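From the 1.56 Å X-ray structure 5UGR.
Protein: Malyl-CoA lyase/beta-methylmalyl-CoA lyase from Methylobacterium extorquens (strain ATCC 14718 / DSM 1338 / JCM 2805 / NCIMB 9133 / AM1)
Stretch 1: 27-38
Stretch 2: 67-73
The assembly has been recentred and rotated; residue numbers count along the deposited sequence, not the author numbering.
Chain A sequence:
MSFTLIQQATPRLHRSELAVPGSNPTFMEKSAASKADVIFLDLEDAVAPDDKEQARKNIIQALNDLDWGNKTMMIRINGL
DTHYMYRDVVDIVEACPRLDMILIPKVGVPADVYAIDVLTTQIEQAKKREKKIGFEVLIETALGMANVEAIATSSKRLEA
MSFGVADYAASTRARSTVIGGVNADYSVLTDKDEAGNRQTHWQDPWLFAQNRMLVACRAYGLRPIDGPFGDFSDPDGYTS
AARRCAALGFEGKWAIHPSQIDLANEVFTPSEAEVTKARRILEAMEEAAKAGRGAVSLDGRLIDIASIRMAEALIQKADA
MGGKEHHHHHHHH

Stretch 1 (27-38) FMEKSAASKADV
Stretch 2 67-73: DWGNKTM

Stretch 1 enters as part of a helix that begins earlier in the chain. Phe27 to Lys30 have phi/psi near -62/-42; Ser31 is at -68/-25. Ala32 (-67/-25) and Ala33 (-94/5) follow. Ser31 N donates to Phe27 O at 2.8 Å. Ser34 N closes on Ser31 O at 3.0 Å. The chain then extends at Ser34 (-76/172), turns at Lys35 (-92/13), and passes through Ala36 (-68/144) and Asp37 (-75/-42) to the strand residue Val38 (-129/138).

Stretch 2 starts at Asp67 (-98/104) and makes a type II' turn from Trp68 (-95/4) to Lys71. Gly69 takes phi/psi 58/-143, and its positive phi favours glycine. Asn70 is at -97/20. Lys71 N donates to Trp68 O at 3.1 Å and closes the turn. Asp67 (chi1 t) braces it, since Asp67 OD1 accepts from Gly69 N at 3.0 Å. Lys71 (-61/147) leads into the strand at Thr72 (-77/116) and Met73 (-105/128).

The two strands run parallel. Val38 pairs with Thr72, Val38 CA to Thr72 CA 4.6 Å, and both side chains lie on the same face of the sheet. Val38 is chi1 t and Thr72 chi1 m, with Val38 CG2 4.0 Å from Thr72 CB. Thr72 N donates to Asp37 O at 3.1 Å, with an angle of 159°. Val38 CA lies 3.4 Å from Thr72 O in a CA-H...O contact. A water oxygen donates to Asp37 O at 3.0 Å and accepts from Thr72 OG1 at 2.7 Å, so this carbonyl serves both backbone and solvent. At the other end of the contact, Ala32 CA is 4.9 Å from Trp68 CA.

Trp68 (chi1 m, chi2 102°) brings its indole to the helix. Ala32 CB sits over one face, 3.9 Å from the centroid of the Trp68 six-membered ring, a CH-pi contact. Ala32 CB comes as close as 3.6 Å to Trp68 CE3. Ser31 OG lies at the ring edge, 3.4 Å from Trp68 CZ3. Ser31 OG (chi1 p) donates to Met28 O at 2.7 Å, within its own helix. Met28 (chi m, t, m) adds an apolar contact, Met28 CB to Trp68 CH2 at 4.4 Å.

Lys71 has chi angles m, t, t, p. Lys71 CG passes 3.5 Å from Ala36 O, and its amine reaches the carbonyls of Ala32 and Ser34. Lys71 NZ donates to Ala32 O and to Ser34 O, each at 2.9 Å. The positive charge suits these two carbonyl oxygens. Ser34 OG (chi1 p) donates to Ser31 O at 2.9 Å and accepts a weak bond from Ala36 N at 3.4 Å, which ties together the loop that Lys71 grips.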

# COMPACT_ATOMS: atom_id res chain seq x y z
N PHE A 27 -5.36 35.21 -31.75
CA PHE A 27 -6.24 34.07 -31.50
C PHE A 27 -6.77 34.16 -30.09
O PHE A 27 -7.97 33.90 -29.84
CB PHE A 27 -5.48 32.79 -31.74
CG PHE A 27 -5.22 32.46 -33.21
CD1 PHE A 27 -5.53 33.36 -34.24
CD2 PHE A 27 -4.58 31.23 -33.55
CE1 PHE A 27 -5.25 33.03 -35.57
CE2 PHE A 27 -4.32 30.92 -34.87
CZ PHE A 27 -4.66 31.82 -35.88
N MET A 28 -5.93 34.57 -29.14
CA MET A 28 -6.47 34.75 -27.77
C MET A 28 -7.58 35.77 -27.69
O MET A 28 -8.63 35.54 -27.05
CB MET A 28 -5.43 35.05 -26.70
CG MET A 28 -4.48 33.88 -26.49
SD MET A 28 -3.41 34.04 -25.04
CE MET A 28 -2.20 35.21 -25.66
N GLU A 29 -7.37 36.89 -28.36
CA GLU A 29 -8.44 37.91 -28.40
C GLU A 29 -9.74 37.40 -29.00
O GLU A 29 -10.82 37.63 -28.45
CB GLU A 29 -7.95 39.20 -29.10
CG GLU A 29 -9.02 40.32 -29.09
CD GLU A 29 -8.45 41.68 -29.40
OE1 GLU A 29 -9.08 42.69 -28.97
OE2 GLU A 29 -7.39 41.74 -30.10
N LYS A 30 -9.64 36.73 -30.15
CA LYS A 30 -10.81 36.18 -30.81
C LYS A 30 -11.48 35.17 -29.88
O LYS A 30 -12.70 35.13 -29.79
CB LYS A 30 -10.39 35.52 -32.11
CG LYS A 30 -11.51 34.91 -32.95
CD LYS A 30 -10.98 34.57 -34.36
CE LYS A 30 -11.92 33.68 -35.17
NZ LYS A 30 -12.11 32.30 -34.61
N SER A 31 -10.68 34.40 -29.12
CA SER A 31 -11.29 33.35 -28.23
C SER A 31 -12.10 33.89 -27.09
O SER A 31 -13.03 33.24 -26.62
CB SER A 31 -10.22 32.41 -27.70
OG SER A 31 -9.45 32.98 -26.65
N ALA A 32 -11.80 35.13 -26.67
CA ALA A 32 -12.49 35.67 -25.52
C ALA A 32 -13.96 35.91 -25.79
O ALA A 32 -14.76 35.86 -24.85
CB ALA A 32 -11.84 36.98 -25.06
N ALA A 33 -14.33 36.10 -27.06
CA ALA A 33 -15.72 36.29 -27.44
C ALA A 33 -16.43 35.00 -27.86
O ALA A 33 -17.58 35.05 -28.31
CB ALA A 33 -15.78 37.31 -28.58
N SER A 34 -15.75 33.86 -27.75
CA SER A 34 -16.30 32.59 -28.21
C SER A 34 -17.35 32.07 -27.22
O SER A 34 -17.54 32.59 -26.13
CB SER A 34 -15.22 31.54 -28.41
OG SER A 34 -14.80 31.04 -27.17
N LYS A 35 -18.00 31.01 -27.68
CA LYS A 35 -19.00 30.29 -26.92
C LYS A 35 -18.47 29.10 -26.11
O LYS A 35 -19.25 28.32 -25.55
CB LYS A 35 -20.14 29.87 -27.83
CG LYS A 35 -20.94 31.05 -28.41
CD LYS A 35 -22.01 30.55 -29.33
CE LYS A 35 -22.67 31.75 -30.02
NZ LYS A 35 -23.80 31.25 -30.86
N ALA A 36 -17.17 28.99 -25.98
CA ALA A 36 -16.58 27.90 -25.17
C ALA A 36 -16.91 28.10 -23.72
O ALA A 36 -16.91 29.23 -23.21
CB ALA A 36 -15.09 27.90 -25.32
N ASP A 37 -17.14 26.99 -23.02
CA ASP A 37 -17.37 27.03 -21.56
C ASP A 37 -16.08 27.26 -20.80
O ASP A 37 -16.05 27.94 -19.77
CB ASP A 37 -18.00 25.75 -21.07
CG ASP A 37 -19.45 25.51 -21.57
OD1 ASP A 37 -20.14 26.51 -21.91
OD2 ASP A 37 -19.91 24.34 -21.51
N VAL A 38 -15.04 26.57 -21.25
CA VAL A 38 -13.74 26.56 -20.59
C VAL A 38 -12.71 26.87 -21.67
O VAL A 38 -12.81 26.36 -22.78
CB VAL A 38 -13.43 25.12 -20.03
CG1 VAL A 38 -12.05 25.06 -19.40
CG2 VAL A 38 -14.48 24.69 -19.00
N ASP A 67 -11.68 40.61 -22.09
CA ASP A 67 -12.94 40.32 -21.42
C ASP A 67 -13.34 38.88 -21.67
O ASP A 67 -13.89 38.55 -22.73
CB ASP A 67 -14.00 41.28 -21.96
CG ASP A 67 -15.38 41.09 -21.32
OD1 ASP A 67 -15.59 40.20 -20.46
OD2 ASP A 67 -16.27 41.89 -21.67
N TRP A 68 -13.15 38.04 -20.65
CA TRP A 68 -13.42 36.62 -20.77
C TRP A 68 -14.82 36.27 -20.27
O TRP A 68 -15.21 35.06 -20.19
CB TRP A 68 -12.36 35.82 -19.95
CG TRP A 68 -10.95 36.04 -20.45
CD1 TRP A 68 -10.03 36.84 -19.87
CD2 TRP A 68 -10.35 35.49 -21.60
NE1 TRP A 68 -8.89 36.84 -20.59
CE2 TRP A 68 -9.05 36.02 -21.67
CE3 TRP A 68 -10.78 34.63 -22.60
CZ2 TRP A 68 -8.14 35.64 -22.66
CZ3 TRP A 68 -9.88 34.28 -23.59
CH2 TRP A 68 -8.57 34.80 -23.62
N GLY A 69 -15.62 37.25 -19.90
CA GLY A 69 -16.91 36.90 -19.35
C GLY A 69 -16.84 36.00 -18.13
O GLY A 69 -15.98 36.20 -17.27
N ASN A 70 -17.81 35.06 -18.04
CA ASN A 70 -17.84 34.11 -16.98
C ASN A 70 -17.21 32.78 -17.37
O ASN A 70 -17.48 31.76 -16.71
CB ASN A 70 -19.27 33.90 -16.49
CG ASN A 70 -19.36 33.15 -15.18
OD1 ASN A 70 -20.28 32.29 -15.01
ND2 ASN A 70 -18.48 33.40 -14.25
N LYS A 71 -16.39 32.78 -18.43
CA LYS A 71 -15.68 31.53 -18.82
C LYS A 71 -14.79 31.03 -17.70
O LYS A 71 -14.23 31.81 -16.94
CB LYS A 71 -14.88 31.74 -20.11
CG LYS A 71 -15.77 31.99 -21.35
CD LYS A 71 -14.84 32.28 -22.48
CE LYS A 71 -15.52 32.50 -23.78
NZ LYS A 71 -16.34 33.72 -23.73
N THR A 72 -14.65 29.71 -17.59
CA THR A 72 -13.62 29.14 -16.73
C THR A 72 -12.28 29.28 -17.47
O THR A 72 -12.10 28.66 -18.52
CB THR A 72 -13.90 27.69 -16.38
OG1 THR A 72 -15.16 27.58 -15.70
CG2 THR A 72 -12.81 27.09 -15.52
N MET A 73 -11.37 30.07 -16.90
CA MET A 73 -10.11 30.39 -17.56
C MET A 73 -8.97 29.60 -16.93
O MET A 73 -8.77 29.61 -15.71
CB MET A 73 -9.84 31.90 -17.48
CG MET A 73 -10.79 32.74 -18.31
SD MET A 73 -10.92 32.25 -20.06
CE MET A 73 -9.18 32.38 -20.58
O HOH W 1 -17.32 27.03 -17.20